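Local structure of mitotic checkpoint control protein kinase BUB1 (Drosophila melanogaster, 6JKK) at residues A320-E323 against K324-Y327; N153-E156 against Y157-M160; F286-T289 against M290-I294. The protein probably works as an ATP-binding protein kinase of the mitotic checkpoint at the kinetochore, this chain being its kinase domain. One frame throughout, in Å; residues are numbered along the deposited sequence.

Interaction 1: residues A320-E323 against K324-Y327; sequences ALAE and KEKY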
ATOM      1  N   ALA A 320     -18.405  12.567  10.249  1.00 20.70           N
ATOM      2  CA  ALA A 320     -19.329  11.461  10.427  1.00 20.86           C
ATOM      3  C   ALA A 320     -18.979  10.688  11.694  1.00 20.32           C
ATOM      4  O   ALA A 320     -19.866  10.288  12.452  1.00 24.02           O
ATOM      5  CB  ALA A 320     -19.307  10.545   9.206  1.00 19.70           C
ATOM      6  N   LEU A 321     -17.685  10.457  11.901  1.00 18.74           N
ATOM      7  CA  LEU A 321     -17.204   9.788  13.108  1.00 22.26           C
ATOM      8  C   LEU A 321     -17.606  10.573  14.358  1.00 24.65           C
ATOM      9  O   LEU A 321     -17.957   9.992  15.388  1.00 22.28           O
ATOM     10  CB  LEU A 321     -15.683   9.599  13.044  1.00 18.74           C
ATOM     11  CG  LEU A 321     -15.195   8.505  12.088  1.00 22.91           C
ATOM     12  CD1 LEU A 321     -13.731   8.701  11.726  1.00 21.47           C
ATOM     13  CD2 LEU A 321     -15.402   7.125  12.693  1.00 14.81           C
ATOM     14  N   ALA A 322     -17.574  11.898  14.252  1.00 26.39           N
ATOM     15  CA  ALA A 322     -17.916  12.768  15.374  1.00 26.03           C
ATOM     16  C   ALA A 322     -19.393  12.728  15.777  1.00 29.01           C
ATOM     17  O   ALA A 322     -19.728  13.060  16.917  1.00 29.48           O
ATOM     18  CB  ALA A 322     -17.478  14.195  15.081  1.00 28.83           C
ATOM     19  N   GLU A 323     -20.274  12.345  14.851  1.00 25.52           N
ATOM     20  CA  GLU A 323     -21.709  12.300  15.145  1.00 27.70           C
ATOM     21  C   GLU A 323     -22.060  11.168  16.108  1.00 31.76           C
ATOM     22  O   GLU A 323     -23.115  11.184  16.746  1.00 36.00           O
ATOM     23  CB  GLU A 323     -22.539  12.140  13.863  1.00 29.32           C
ATOM     24  CG  GLU A 323     -22.441  13.295  12.871  1.00 30.00           C
ATOM     25  CD  GLU A 323     -23.186  14.541  13.312  1.00 32.88           C
ATOM     26  OE1 GLU A 323     -23.922  14.490  14.324  1.00 32.97           O
ATOM     27  OE2 GLU A 323     -23.037  15.578  12.632  1.00 31.75           O
ATOM     28  N   LYS A 324     -21.182  10.176  16.206  1.00 28.69           N
ATOM     29  CA  LYS A 324     -21.474   8.997  17.009  1.00 35.68           C
ATOM     30  C   LYS A 324     -20.272   8.540  17.823  1.00 34.40           C
ATOM     31  O   LYS A 324     -19.875   7.382  17.740  1.00 30.05           O
ATOM     32  CB  LYS A 324     -21.947   7.855  16.108  1.00 37.74           C
ATOM     33  CG  LYS A 324     -23.314   8.086  15.493  1.00 40.99           C
ATOM     34  CD  LYS A 324     -23.757   6.875  14.697  1.00 44.99           C
ATOM     35  CE  LYS A 324     -25.125   7.106  14.079  1.00 50.12           C
ATOM     36  NZ  LYS A 324     -25.297   6.312  12.830  1.00 50.35           N
ATOM     37  N   GLU A 325     -19.708   9.437  18.629  1.00 35.53           N
ATOM     38  CA  GLU A 325     -18.456   9.139  19.324  1.00 39.66           C
ATOM     39  C   GLU A 325     -18.537   7.924  20.253  1.00 39.50           C
ATOM     40  O   GLU A 325     -17.590   7.135  20.342  1.00 34.69           O
ATOM     41  CB  GLU A 325     -17.959  10.369  20.082  1.00 45.23           C
ATOM     42  CG  GLU A 325     -17.826  11.595  19.197  1.00 47.33           C
ATOM     43  CD  GLU A 325     -16.893  12.638  19.773  1.00 53.12           C
ATOM     44  OE1 GLU A 325     -17.145  13.105  20.905  1.00 53.20           O
ATOM     45  OE2 GLU A 325     -15.906  12.987  19.088  1.00 48.92           O
ATOM     46  N   LYS A 326     -19.673   7.769  20.929  1.00 36.31           N
ATOM     47  CA  LYS A 326     -19.870   6.643  21.840  1.00 42.66           C
ATOM     48  C   LYS A 326     -19.910   5.311  21.085  1.00 38.37           C
ATOM     49  O   LYS A 326     -19.213   4.360  21.453  1.00 36.19           O
ATOM     50  CB  LYS A 326     -21.155   6.829  22.652  1.00 50.85           C
ATOM     51  CG  LYS A 326     -21.037   6.390  24.103  1.00 60.11           C
ATOM     52  CD  LYS A 326     -21.853   5.136  24.382  1.00 64.97           C
ATOM     53  CE  LYS A 326     -23.295   5.469  24.756  1.00 68.24           C
ATOM     54  NZ  LYS A 326     -24.167   4.256  24.799  1.00 69.42           N
ATOM     55  N   TYR A 327     -20.727   5.240  20.036  1.00 31.28           N
ATOM     56  CA  TYR A 327     -20.803   4.037  19.207  1.00 28.84           C
ATOM     57  C   TYR A 327     -19.455   3.655  18.614  1.00 33.50           C
ATOM     58  O   TYR A 327     -19.094   2.476  18.578  1.00 32.20           O
ATOM     59  CB  TYR A 327     -21.807   4.218  18.064  1.00 27.52           C
ATOM     60  CG  TYR A 327     -21.890   3.000  17.169  1.00 30.79           C
ATOM     61  CD1 TYR A 327     -22.700   1.925  17.510  1.00 31.69           C
ATOM     62  CD2 TYR A 327     -21.134   2.911  16.000  1.00 28.19           C
ATOM     63  CE1 TYR A 327     -22.773   0.803  16.710  1.00 39.75           C
ATOM     64  CE2 TYR A 327     -21.198   1.792  15.192  1.00 31.88           C
ATOM     65  CZ  TYR A 327     -22.023   0.742  15.553  1.00 38.78           C
ATOM     66  OH  TYR A 327     -22.101  -0.377  14.758  1.00 40.73           O
TER
HETATM   67  O   HOH W   1     -21.075  11.955  19.087  1.00 34.74           O
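Lys-324 follows Glu-323 directly and sits where the chain turns from helix 310-322 into helix 325-339. Its backbone N reaches back to Leu-321 O, 3.3 Å away. The bond is weak, although the N-H points fairly straight at the oxygen (157°). Lys-324 takes the N-cap position of the second helix.

With CG anti to the carbonyl carbon (chi1 -69°), the Lys-324 side chain starts beside the Glu-323 carbonyl, its CG 3.3 Å from Glu-323 O. Beyond CG the chain is extended and carries NZ away from the turn to Tyr-157 OH on helix 156-175, where the two are hydrogen-bonded. Glu-323 CB merely flanks the peptide bond to Lys-324.

Glu-325 opens the second helix. Its CG passes 3.3 Å from Ala-322 O, so the aliphatic part of the chain, not the carboxylate, touches that carbonyl. A water molecule links the two residues along the backbone. It donates to Ala-322 O at 2.8 Å and accepts from Glu-325 N at 2.9 Å.

Leu-321 packs on Tyr-157 and Met-160 of helix 156-175. The turn itself lies at the surface. One weak direct bond and one water bridge span it, so solvent does part of the work of joining the two helix ends.

Interaction 2: residues N153-E156 against Y157-M160; sequences NMDE and YVVM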
ATOM      1  N   ASN A 153     -20.160  -7.814   7.814  1.00 21.32           N
ATOM      2  CA  ASN A 153     -19.099  -7.002   7.217  1.00 26.70           C
ATOM      3  C   ASN A 153     -18.414  -6.183   8.297  1.00 20.61           C
ATOM      4  O   ASN A 153     -18.987  -5.972   9.372  1.00 23.24           O
ATOM      5  CB  ASN A 153     -19.663  -6.065   6.144  1.00 26.01           C
ATOM      6  CG  ASN A 153     -19.744  -6.720   4.776  1.00 33.89           C
ATOM      7  OD1 ASN A 153     -18.863  -7.484   4.388  1.00 35.33           O
ATOM      8  ND2 ASN A 153     -20.803  -6.416   4.033  1.00 37.09           N
ATOM      9  N   MET A 154     -17.198  -5.725   8.025  1.00 17.65           N
ATOM     10  CA  MET A 154     -16.535  -4.784   8.929  1.00 17.11           C
ATOM     11  C   MET A 154     -17.466  -3.609   9.186  1.00 21.56           C
ATOM     12  O   MET A 154     -18.122  -3.119   8.256  1.00 23.09           O
ATOM     13  CB  MET A 154     -15.215  -4.294   8.338  1.00 16.57           C
ATOM     14  CG  MET A 154     -14.419  -3.402   9.287  1.00 21.15           C
ATOM     15  SD  MET A 154     -12.761  -3.028   8.684  1.00 27.33           S
ATOM     16  CE  MET A 154     -12.237  -4.665   8.169  1.00 19.04           C
ATOM     17  N   ASP A 155     -17.536  -3.173  10.443  1.00 19.50           N
ATOM     18  CA  ASP A 155     -18.431  -2.089  10.834  1.00 20.95           C
ATOM     19  C   ASP A 155     -18.125  -0.816  10.055  1.00 20.74           C
ATOM     20  O   ASP A 155     -16.960  -0.454   9.879  1.00 18.58           O
ATOM     21  CB  ASP A 155     -18.316  -1.819  12.330  1.00 21.98           C
ATOM     22  CG  ASP A 155     -19.232  -0.715  12.792  1.00 21.69           C
ATOM     23  OD1 ASP A 155     -20.352  -1.018  13.242  1.00 26.50           O
ATOM     24  OD2 ASP A 155     -18.828   0.461  12.715  1.00 26.14           O
ATOM     25  N   GLU A 156     -19.180  -0.150   9.591  1.00 19.87           N
ATOM     26  CA  GLU A 156     -19.047   1.026   8.737  1.00 21.09           C
ATOM     27  C   GLU A 156     -18.135   2.086   9.345  1.00 20.77           C
ATOM     28  O   GLU A 156     -17.317   2.686   8.647  1.00 19.27           O
ATOM     29  CB  GLU A 156     -20.428   1.634   8.461  1.00 19.35           C
ATOM     30  CG  GLU A 156     -20.398   2.739   7.411  1.00 19.06           C
ATOM     31  CD  GLU A 156     -21.627   3.612   7.433  1.00 20.96           C
ATOM     32  OE1 GLU A 156     -22.530   3.355   8.258  1.00 22.44           O
ATOM     33  OE2 GLU A 156     -21.688   4.563   6.626  1.00 24.55           O
ATOM     34  N   TYR A 157     -18.269   2.315  10.646  1.00 19.69           N
ATOM     35  CA  TYR A 157     -17.491   3.366  11.299  1.00 19.26           C
ATOM     36  C   TYR A 157     -16.028   2.969  11.489  1.00 21.36           C
ATOM     37  O   TYR A 157     -15.132   3.814  11.386  1.00 15.19           O
ATOM     38  CB  TYR A 157     -18.169   3.807  12.600  1.00 18.32           C
ATOM     39  CG  TYR A 157     -19.394   4.645  12.320  1.00 17.95           C
ATOM     40  CD1 TYR A 157     -20.614   4.052  12.008  1.00 19.87           C
ATOM     41  CD2 TYR A 157     -19.322   6.031  12.326  1.00 18.71           C
ATOM     42  CE1 TYR A 157     -21.731   4.818  11.735  1.00 18.01           C
ATOM     43  CE2 TYR A 157     -20.433   6.802  12.053  1.00 21.01           C
ATOM     44  CZ  TYR A 157     -21.629   6.193  11.754  1.00 23.76           C
ATOM     45  OH  TYR A 157     -22.729   6.977  11.480  1.00 21.91           O
ATOM     46  N   VAL A 158     -15.778   1.685  11.727  1.00 16.28           N
ATOM     47  CA  VAL A 158     -14.397   1.191  11.707  1.00 15.13           C
ATOM     48  C   VAL A 158     -13.791   1.417  10.319  1.00 13.68           C
ATOM     49  O   VAL A 158     -12.631   1.829  10.197  1.00 16.82           O
ATOM     50  CB  VAL A 158     -14.303  -0.296  12.120  1.00 16.37           C
ATOM     51  CG1 VAL A 158     -12.896  -0.820  11.912  1.00 19.39           C
ATOM     52  CG2 VAL A 158     -14.693  -0.459  13.575  1.00 17.42           C
ATOM     53  N   VAL A 159     -14.580   1.183   9.272  1.00 14.70           N
ATOM     54  CA  VAL A 159     -14.088   1.419   7.912  1.00 16.50           C
ATOM     55  C   VAL A 159     -13.799   2.912   7.684  1.00 14.67           C
ATOM     56  O   VAL A 159     -12.797   3.263   7.056  1.00 14.19           O
ATOM     57  CB  VAL A 159     -15.041   0.861   6.826  1.00 15.80           C
ATOM     58  CG1 VAL A 159     -14.492   1.141   5.427  1.00 12.81           C
ATOM     59  CG2 VAL A 159     -15.252  -0.652   7.012  1.00 17.77           C
ATOM     60  N   MET A 160     -14.658   3.787   8.205  1.00 15.42           N
ATOM     61  CA  MET A 160     -14.405   5.224   8.087  1.00 13.76           C
ATOM     62  C   MET A 160     -13.075   5.595   8.729  1.00 13.74           C
ATOM     63  O   MET A 160     -12.314   6.409   8.187  1.00 14.66           O
ATOM     64  CB  MET A 160     -15.505   6.036   8.762  1.00 12.72           C
ATOM     65  CG  MET A 160     -16.871   5.857   8.181  1.00 13.96           C
ATOM     66  SD  MET A 160     -17.951   7.016   9.017  1.00 19.63           S
ATOM     67  CE  MET A 160     -19.522   6.244   8.640  1.00 19.24           C
TER
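Glu-156 and Met-160 lie one helical turn apart, and their side chains cross at a slant beside the Tyr-157 ring. Met-160 CE sits over the centre of one ring face, 3.5 Å above its plane. Met-160 CE is also 3.4 Å from Glu-156 OE2. The Glu-156 carboxylate is turned 57° from the Tyr-157 ring, with OE1 3.9 Å from Tyr-157 CE1. Its OE2 accepts hydrogen bonds from Gln-287 N and Trp-291 NE1, and these two bonds fix the carboxylate.

Asp-155 turns to the backbone N-H groups of the helix start. With CG opposite the backbone N (chi1 -179°), its carboxylate reaches forward to the first turn. OD2 takes Tyr-157 N at 2.8 Å, from above the carboxylate plane, and Val-158 N in a weak bond. It also lies at the edge of the Tyr-157 ring. OD1 is hydrogen-bonded to Tyr-327 OH, so both carboxylate oxygens are used.

Met-154 runs along the apolar side. Its CG meets Val-159 CG2 at 3.7 Å, and its SD meets Val-158 CG1 at 3.9 Å, there crossing Val-158 at about a right angle. Backbone bonds from Val-159 N to Asp-155 O and from Met-160 N to Glu-156 O start the regular helix.

This is an aspartate N-cap. It begins helix 156-175, the long central helix of the C-terminal lobe in the protein kinase fold, usually called alphaE.

Interaction 3: residues F286-T289 against M290-I294; sequences FQRT and MWENI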
ATOM      1  N   PHE A 286     -26.397   3.570   5.479  1.00 32.38           N
ATOM      2  CA  PHE A 286     -25.009   3.995   5.625  1.00 24.86           C
ATOM      3  C   PHE A 286     -24.975   5.508   5.523  1.00 30.66           C
ATOM      4  O   PHE A 286     -25.993   6.143   5.246  1.00 28.60           O
ATOM      5  CB  PHE A 286     -24.112   3.424   4.519  1.00 25.33           C
ATOM      6  CG  PHE A 286     -23.565   2.055   4.810  1.00 26.71           C
ATOM      7  CD1 PHE A 286     -22.401   1.617   4.186  1.00 23.47           C
ATOM      8  CD2 PHE A 286     -24.228   1.197   5.678  1.00 32.42           C
ATOM      9  CE1 PHE A 286     -21.895   0.343   4.437  1.00 27.73           C
ATOM     10  CE2 PHE A 286     -23.736  -0.073   5.936  1.00 25.60           C
ATOM     11  CZ  PHE A 286     -22.568  -0.504   5.314  1.00 29.94           C
ATOM     12  N   GLN A 287     -23.803   6.092   5.733  1.00 23.48           N
ATOM     13  CA  GLN A 287     -23.643   7.509   5.468  1.00 32.28           C
ATOM     14  C   GLN A 287     -23.491   7.654   3.955  1.00 29.43           C
ATOM     15  O   GLN A 287     -22.413   7.946   3.438  1.00 23.22           O
ATOM     16  CB  GLN A 287     -22.464   8.080   6.258  1.00 30.14           C
ATOM     17  CG  GLN A 287     -22.670   7.961   7.776  1.00 30.84           C
ATOM     18  CD  GLN A 287     -23.940   8.660   8.242  1.00 36.29           C
ATOM     19  OE1 GLN A 287     -24.132   9.842   7.974  1.00 39.06           O
ATOM     20  NE2 GLN A 287     -24.820   7.927   8.927  1.00 27.25           N
ATOM     21  N   ARG A 288     -24.614   7.440   3.269  1.00 35.19           N
ATOM     22  CA  ARG A 288     -24.681   7.272   1.816  1.00 31.76           C
ATOM     23  C   ARG A 288     -24.081   8.436   1.046  1.00 27.96           C
ATOM     24  O   ARG A 288     -23.199   8.247   0.209  1.00 25.45           O
ATOM     25  CB  ARG A 288     -26.142   7.093   1.393  1.00 30.60           C
ATOM     26  CG  ARG A 288     -26.417   5.833   0.611  1.00 38.68           C
ATOM     27  CD  ARG A 288     -26.975   6.149  -0.769  1.00 45.33           C
ATOM     28  NE  ARG A 288     -28.090   7.092  -0.720  1.00 45.38           N
ATOM     29  CZ  ARG A 288     -29.371   6.745  -0.786  1.00 55.35           C
ATOM     30  NH1 ARG A 288     -29.713   5.468  -0.907  1.00 56.68           N
ATOM     31  NH2 ARG A 288     -30.316   7.674  -0.738  1.00 54.90           N
ATOM     32  N   THR A 289     -24.579   9.636   1.328  1.00 28.17           N
ATOM     33  CA  THR A 289     -24.093  10.850   0.680  1.00 31.18           C
ATOM     34  C   THR A 289     -22.583  10.997   0.856  1.00 26.99           C
ATOM     35  O   THR A 289     -21.873  11.362  -0.082  1.00 25.28           O
ATOM     36  CB  THR A 289     -24.828  12.100   1.215  1.00 30.58           C
ATOM     37  OG1 THR A 289     -26.235  11.950   0.997  1.00 32.84           O
ATOM     38  CG2 THR A 289     -24.349  13.354   0.500  1.00 33.20           C
ATOM     39  N   MET A 290     -22.086  10.689   2.052  1.00 25.68           N
ATOM     40  CA  MET A 290     -20.658  10.806   2.320  1.00 21.40           C
ATOM     41  C   MET A 290     -19.841   9.819   1.493  1.00 19.81           C
ATOM     42  O   MET A 290     -18.873  10.208   0.826  1.00 21.99           O
ATOM     43  CB  MET A 290     -20.355  10.603   3.805  1.00 26.86           C
ATOM     44  CG  MET A 290     -18.864  10.628   4.110  1.00 23.20           C
ATOM     45  SD  MET A 290     -18.471   9.946   5.730  1.00 23.65           S
ATOM     46  CE  MET A 290     -18.682   8.194   5.406  1.00 27.35           C
ATOM     47  N   TRP A 291     -20.217   8.542   1.545  1.00 19.45           N
ATOM     48  CA  TRP A 291     -19.493   7.516   0.800  1.00 20.06           C
ATOM     49  C   TRP A 291     -19.573   7.783  -0.697  1.00 19.83           C
ATOM     50  O   TRP A 291     -18.581   7.630  -1.414  1.00 20.66           O
ATOM     51  CB  TRP A 291     -20.028   6.113   1.110  1.00 18.28           C
ATOM     52  CG  TRP A 291     -19.611   5.592   2.458  1.00 19.15           C
ATOM     53  CD1 TRP A 291     -20.427   5.302   3.516  1.00 20.87           C
ATOM     54  CD2 TRP A 291     -18.273   5.318   2.895  1.00 16.34           C
ATOM     55  NE1 TRP A 291     -19.677   4.862   4.584  1.00 18.80           N
ATOM     56  CE2 TRP A 291     -18.352   4.859   4.226  1.00 19.94           C
ATOM     57  CE3 TRP A 291     -17.016   5.412   2.290  1.00 19.20           C
ATOM     58  CZ2 TRP A 291     -17.222   4.497   4.960  1.00 15.62           C
ATOM     59  CZ3 TRP A 291     -15.893   5.049   3.020  1.00 16.20           C
ATOM     60  CH2 TRP A 291     -16.005   4.599   4.341  1.00 17.83           C
ATOM     61  N   GLU A 292     -20.750   8.184  -1.168  1.00 20.73           N
ATOM     62  CA  GLU A 292     -20.904   8.509  -2.584  1.00 27.32           C
ATOM     63  C   GLU A 292     -20.018   9.697  -2.989  1.00 28.11           C
ATOM     64  O   GLU A 292     -19.414   9.674  -4.065  1.00 26.25           O
ATOM     65  CB  GLU A 292     -22.377   8.720  -2.951  1.00 23.83           C
ATOM     66  CG  GLU A 292     -23.184   7.417  -2.930  1.00 28.88           C
ATOM     67  CD  GLU A 292     -24.635   7.590  -3.342  1.00 42.71           C
ATOM     68  OE1 GLU A 292     -25.114   8.742  -3.378  1.00 45.35           O
ATOM     69  OE2 GLU A 292     -25.296   6.566  -3.620  1.00 46.85           O
ATOM     70  N   ASN A 293     -19.921  10.708  -2.124  1.00 25.46           N
ATOM     71  CA  ASN A 293     -18.976  11.810  -2.325  1.00 25.47           C
ATOM     72  C   ASN A 293     -17.546  11.300  -2.472  1.00 26.48           C
ATOM     73  O   ASN A 293     -16.840  11.644  -3.422  1.00 22.69           O
ATOM     74  CB  ASN A 293     -19.025  12.808  -1.155  1.00 29.61           C
ATOM     75  CG  ASN A 293     -20.155  13.824  -1.277  1.00 35.57           C
ATOM     76  OD1 ASN A 293     -20.827  13.918  -2.306  1.00 35.74           O
ATOM     77  ND2 ASN A 293     -20.352  14.608  -0.219  1.00 33.04           N
ATOM     78  N   ILE A 294     -17.117  10.493  -1.506  1.00 24.29           N
ATOM     79  CA  ILE A 294     -15.761   9.962  -1.488  1.00 21.17           C
ATOM     80  C   ILE A 294     -15.448   9.141  -2.742  1.00 21.08           C
ATOM     81  O   ILE A 294     -14.429   9.369  -3.396  1.00 22.97           O
ATOM     82  CB  ILE A 294     -15.510   9.112  -0.222  1.00 18.82           C
ATOM     83  CG1 ILE A 294     -15.635   9.979   1.034  1.00 22.74           C
ATOM     84  CG2 ILE A 294     -14.129   8.451  -0.281  1.00 18.02           C
ATOM     85  CD1 ILE A 294     -15.734   9.174   2.325  1.00 24.83           C
TER
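Phe-286, just ahead of helix 288-299, meets Trp-291 in its first turn. Phe-286 CD1 lies 4.2 Å from Trp-291 CD1, an apolar contact with the rings at an oblique angle. Both side chains also touch Leu-260 of helix 246-261.

Gln-287 is the N-cap residue and the centre of an inverse gamma turn. Its O accepts from Trp-291 N at 3.0 Å, in a nearly straight bond (170°). Gln-287 O also lies 3.3 Å from Trp-291 CD1. Gln-287 CB touches Met-290 CE at 3.9 Å. The Met-290 chain leaves with CG opposite the backbone N (chi1 176°) and bends at chi3 (75°). That bend brings CE back over one face of the Trp-291 indole, 3.5 Å above the plane and towards its rim. Through Glu-156, the cap and the first turn are tied to helix 156-175. This joins two helices of the C-terminal lobe of the kinase fold.

Arg-288 O accepts from Glu-292 N at 2.8 Å. The two side chains run side by side and point the same way, with guanidinium and carboxylate planes nearly parallel. Glu-292 OE2 touches Arg-288 CD at 3.3 Å. NE is further off, and the oxygen lies well out of the guanidinium plane, so any attraction is probably one of charge alone.

Thr-289 O accepts from Asn-293 N at 2.9 Å, with the donor tilted from the carbonyl plane. Asn-293 CG also lies close to that oxygen. The amide is held further on: OD1 is hydrogen-bonded to Arg-296 NH2 and ND2 to Gln-316 OE1 of helix 310-322.

Overall arrangement
The three contacts are local and come in series along the chain, so none nests in or crosses another. Interaction 2 comes first, at the start of helix 156-175. Interaction 3 opens helix 288-299. Interaction 1 makes the short turn between helices 310-322 and 325-339. None closes a long loop itself; the chain is drawn together by bonds between them. Through the polar side chains of interaction 2, the start of helix 156-175 is tied to the start of helix 288-299 and to the turn between helices 310-322 and 325-339. Ala-320 CB packs on Met-290 SD between interactions 1 and 3. All three lie on one side of the chain's centre.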